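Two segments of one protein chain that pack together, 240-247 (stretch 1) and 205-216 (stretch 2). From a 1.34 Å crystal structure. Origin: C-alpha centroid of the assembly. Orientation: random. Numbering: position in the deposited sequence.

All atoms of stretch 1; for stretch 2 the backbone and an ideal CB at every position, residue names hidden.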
# COMPACT_ATOMS: atom_id res chain seq x y z
N ILE A 240 -6.31 8.17 -6.19
CA ILE A 240 -5.97 7.09 -5.28
C ILE A 240 -4.60 6.51 -5.60
O ILE A 240 -3.79 6.31 -4.68
CB ILE A 240 -7.07 6.01 -5.30
CG1 ILE A 240 -8.42 6.62 -4.85
CG2 ILE A 240 -6.71 4.80 -4.39
CD1 ILE A 240 -9.63 5.71 -5.07
N TYR A 241 -4.35 6.18 -6.88
CA TYR A 241 -3.07 5.56 -7.20
C TYR A 241 -2.63 5.85 -8.60
O TYR A 241 -3.38 5.58 -9.55
CB TYR A 241 -3.10 4.04 -6.94
CG TYR A 241 -1.73 3.41 -7.14
CD1 TYR A 241 -0.64 3.82 -6.37
CD2 TYR A 241 -1.51 2.46 -8.14
CE1 TYR A 241 0.63 3.28 -6.57
CE2 TYR A 241 -0.26 1.88 -8.31
CZ TYR A 241 0.81 2.31 -7.55
OH TYR A 241 2.07 1.78 -7.77
N TYR A 242 -1.39 6.37 -8.74
CA TYR A 242 -0.76 6.62 -10.03
C TYR A 242 0.24 5.47 -10.20
O TYR A 242 1.22 5.38 -9.44
CB TYR A 242 -0.06 7.95 -9.98
CG TYR A 242 0.46 8.39 -11.34
CD1 TYR A 242 1.68 7.92 -11.82
CD2 TYR A 242 -0.22 9.32 -12.10
CE1 TYR A 242 2.19 8.35 -13.04
CE2 TYR A 242 0.28 9.77 -13.32
CZ TYR A 242 1.47 9.26 -13.80
OH TYR A 242 1.98 9.74 -14.98
N PRO A 243 0.04 4.56 -11.18
CA PRO A 243 0.96 3.40 -11.29
C PRO A 243 2.42 3.77 -11.38
O PRO A 243 2.76 4.65 -12.17
CB PRO A 243 0.46 2.66 -12.52
CG PRO A 243 -1.02 3.01 -12.55
CD PRO A 243 -1.07 4.48 -12.14
N SER A 244 3.28 3.11 -10.59
CA SER A 244 4.69 3.48 -10.55
C SER A 244 5.37 3.35 -11.89
O SER A 244 6.36 4.07 -12.15
CB SER A 244 5.46 2.67 -9.50
OG SER A 244 5.60 1.30 -9.85
N GLN A 245 4.86 2.42 -12.75
CA GLN A 245 5.53 2.17 -14.05
C GLN A 245 4.82 2.82 -15.22
O GLN A 245 5.20 2.56 -16.37
CB GLN A 245 5.79 0.67 -14.29
CG GLN A 245 6.48 -0.03 -13.13
CD GLN A 245 7.72 0.70 -12.67
OE1 GLN A 245 7.71 1.40 -11.63
NE2 GLN A 245 8.80 0.56 -13.41
N LYS A 246 3.84 3.68 -14.97
CA LYS A 246 3.16 4.47 -16.02
C LYS A 246 4.26 5.42 -16.56
O LYS A 246 4.89 6.15 -15.79
CB LYS A 246 1.97 5.20 -15.43
CG LYS A 246 1.36 6.21 -16.39
CD LYS A 246 0.04 6.74 -15.87
CE LYS A 246 -0.44 7.99 -16.58
NZ LYS A 246 -0.80 7.74 -17.98
N ASN A 247 4.56 5.35 -17.86
CA ASN A 247 5.78 5.99 -18.34
C ASN A 247 5.74 7.47 -18.76
O ASN A 247 6.79 8.00 -19.15
CB ASN A 247 6.38 5.16 -19.46
CG ASN A 247 5.70 5.28 -20.79
OD1 ASN A 247 4.65 5.91 -20.95
ND2 ASN A 247 6.36 4.74 -21.79
N UNK A 205 -3.31 0.66 -0.77
CA UNK A 205 -3.58 -0.61 -1.42
C UNK A 205 -2.39 -1.19 -2.14
O UNK A 205 -2.25 -2.41 -2.17
CB UNK A 205 -4.73 -0.45 -2.41
N UNK A 206 -1.57 -0.31 -2.72
CA UNK A 206 -0.42 -0.70 -3.51
C UNK A 206 0.89 -0.26 -2.85
O UNK A 206 1.90 -0.10 -3.55
CB UNK A 206 -0.53 -0.11 -4.92
N UNK A 207 0.91 -0.07 -1.53
CA UNK A 207 2.09 0.45 -0.85
C UNK A 207 3.35 -0.29 -1.24
O UNK A 207 3.39 -1.50 -1.13
CB UNK A 207 1.90 0.38 0.67
N UNK A 208 4.40 0.44 -1.68
CA UNK A 208 5.72 -0.10 -2.03
C UNK A 208 5.71 -1.04 -3.22
O UNK A 208 6.76 -1.60 -3.57
CB UNK A 208 6.31 -0.84 -0.83
N UNK A 209 4.58 -1.15 -3.93
CA UNK A 209 4.55 -1.94 -5.16
C UNK A 209 5.31 -1.17 -6.28
O UNK A 209 5.23 0.05 -6.37
CB UNK A 209 3.11 -2.23 -5.57
N UNK A 210 6.07 -1.92 -7.10
CA UNK A 210 6.98 -1.31 -8.07
C UNK A 210 6.73 -1.72 -9.51
O UNK A 210 7.52 -1.34 -10.38
CB UNK A 210 8.42 -1.66 -7.70
N UNK A 211 5.65 -2.46 -9.77
CA UNK A 211 5.44 -3.10 -11.06
C UNK A 211 4.27 -2.63 -11.90
O UNK A 211 4.24 -2.93 -13.11
CB UNK A 211 5.27 -4.60 -10.83
N UNK A 212 3.29 -1.97 -11.29
CA UNK A 212 2.06 -1.66 -12.05
C UNK A 212 2.25 -0.61 -13.12
O UNK A 212 2.84 0.44 -12.86
CB UNK A 212 0.96 -1.19 -11.09
N UNK A 213 1.71 -0.89 -14.32
CA UNK A 213 1.71 0.09 -15.41
C UNK A 213 0.33 0.75 -15.53
O UNK A 213 0.23 1.90 -15.95
CB UNK A 213 2.10 -0.58 -16.73
N UNK A 214 -0.72 0.01 -15.15
CA UNK A 214 -2.07 0.55 -15.24
C UNK A 214 -3.00 -0.24 -14.34
O UNK A 214 -2.85 -1.46 -14.15
CB UNK A 214 -2.57 0.53 -16.68
N UNK A 215 -3.91 0.48 -13.72
CA UNK A 215 -4.99 -0.10 -12.91
C UNK A 215 -6.26 0.27 -13.67
O UNK A 215 -6.56 1.45 -13.84
CB UNK A 215 -5.00 0.42 -11.47
N UNK A 216 -6.97 -0.73 -14.16
CA UNK A 216 -8.23 -0.54 -14.91
C UNK A 216 -9.43 -0.73 -14.00
O UNK A 216 -9.32 -1.36 -12.94
CB UNK A 216 -8.31 -1.51 -16.09

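Position 205 points its CB sideways, with nothing of stretch 1 within 5.5 Å. Stretch 1 sets no demand, and many side chains would do. It is Leu205, which makes no contact here.

Position 206 points toward stretch 1. Its ideal CB lies 3.8 Å from CZ of Tyr241, above the ring. An aromatic or a large aliphatic side chain would suit this flat apolar surface. The residue is Phe206. Its CB sits over the Tyr241 ring, 3.8 Å from the centroid, in a CH-pi contact. At chi1 -57° (m), its ring makes an offset stack with that of Tyr241, centroids 4.7 Å apart and planes at 30°. CD2 of Phe206 comes within 3.4 Å of CD2 of Tyr241.

Positions 207 and 208 point away, so stretch 1 does not choose between side chains. They are the middle of a type II turn. Position 208 has phi/psi of 64/8, a left-handed conformation that glycine or asparagine adopts easily. The residues are Arg207 and Leu208.

Position 209 points sideways, its ideal CB 4.7 Å from OH of Tyr241. A small or polar residue would fit, as would others. It is Thr209. Here its backbone matters most: two waters link O of Thr209 to OH of Tyr241, one of these links being weak on the Thr209 side.

Positions 210 and 211 point away. Their backbone lies near Ser244 and Gln245, but many side chains are possible. They are Thr210 and Ser211, whose hydroxyls bond elsewhere in the structure. OG of Ser244 lies 3.2 Å from C of Thr210.

Position 212 points sideways, its ideal CB 4.1 Å from CB of Pro243 and 4.3 Å from CE2 of Tyr241. Leucine, isoleucine, valine or methionine would suit this apolar corner. It is Leu212, whose CD1 lies 3.8 Å from CE2 of Tyr241. Its backbone O accepts a hydrogen bond from N of Gln245 at 2.8 Å, and its N donates to a water that also binds OH of Tyr241.

Position 213 points away, beside the Gln245 backbone. A long, flexible or polar side chain could lie along it. It is Lys213, whose CG packs 3.8 Å from CB of Gln245.

Position 214 points sideways, its ideal CB 5.1 Å from CG of Pro243, and is permissive. It is His214, its ring leading away.

Position 215 points toward the Pro243 and Tyr241 rings. The extended backbone and apolar neighbours favour a beta-branched aliphatic. It is Val215, whose CG2 meets the Tyr241 ring edge, 4.1 Å from CD2.

Position 216 is out of reach, so stretch 1 allows any side chain. It is Asp216.

Stretch 2 (205-216) LFRLTTSLKHVD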
# COMPACT_ATOMS: atom_id res chain seq x y z
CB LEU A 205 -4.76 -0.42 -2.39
CG LEU A 205 -5.31 -1.63 -3.07
CD1 LEU A 205 -5.76 -2.70 -2.07
CD2 LEU A 205 -6.51 -1.26 -3.93
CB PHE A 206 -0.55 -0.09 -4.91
CG PHE A 206 -1.85 -0.49 -5.58
CD1 PHE A 206 -2.02 -1.77 -6.08
CD2 PHE A 206 -2.88 0.43 -5.76
CE1 PHE A 206 -3.21 -2.15 -6.70
CE2 PHE A 206 -4.08 0.05 -6.39
CZ PHE A 206 -4.22 -1.23 -6.88
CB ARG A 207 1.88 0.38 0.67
CG ARG A 207 3.10 0.86 1.48
CD ARG A 207 2.87 0.79 2.99
NE ARG A 207 4.10 1.14 3.71
CZ ARG A 207 5.11 0.30 3.97
NH1 ARG A 207 5.04 -0.97 3.61
NH2 ARG A 207 6.19 0.74 4.59
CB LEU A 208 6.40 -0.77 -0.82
CG LEU A 208 6.71 0.10 0.43
CD1 LEU A 208 7.71 -0.62 1.35
CD2 LEU A 208 7.25 1.45 0.12
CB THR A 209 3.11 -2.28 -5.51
OG1 THR A 209 2.74 -3.27 -4.55
CG2 THR A 209 2.96 -2.88 -6.92
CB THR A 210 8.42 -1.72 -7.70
OG1 THR A 210 8.50 -3.15 -7.65
CG2 THR A 210 8.88 -1.13 -6.36
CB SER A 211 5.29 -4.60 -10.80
OG SER A 211 4.26 -4.84 -9.83
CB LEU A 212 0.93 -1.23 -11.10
CG LEU A 212 0.38 -2.37 -10.25
CD1 LEU A 212 -0.34 -1.83 -9.00
CD2 LEU A 212 -0.58 -3.24 -11.06
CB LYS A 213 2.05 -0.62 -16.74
CG LYS A 213 3.49 -1.11 -16.79
CD LYS A 213 3.78 -1.89 -18.08
CE LYS A 213 5.22 -2.35 -18.08
NZ LYS A 213 5.56 -3.12 -19.32
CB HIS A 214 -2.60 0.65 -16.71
CG HIS A 214 -2.66 -0.64 -17.47
ND1 HIS A 214 -1.56 -1.11 -18.18
CD2 HIS A 214 -3.71 -1.47 -17.68
CE1 HIS A 214 -1.96 -2.25 -18.74
NE2 HIS A 214 -3.24 -2.51 -18.48
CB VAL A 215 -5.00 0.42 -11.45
CG1 VAL A 215 -6.21 -0.16 -10.70
CG2 VAL A 215 -3.69 0.08 -10.72
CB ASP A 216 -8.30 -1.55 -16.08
CG ASP A 216 -7.22 -1.43 -17.14
OD1 ASP A 216 -6.39 -0.53 -17.03
OD2 ASP A 216 -7.22 -2.26 -18.08
O HOH W 1 3.64 2.12 -5.65
O HOH W 2 3.43 -0.25 -9.02
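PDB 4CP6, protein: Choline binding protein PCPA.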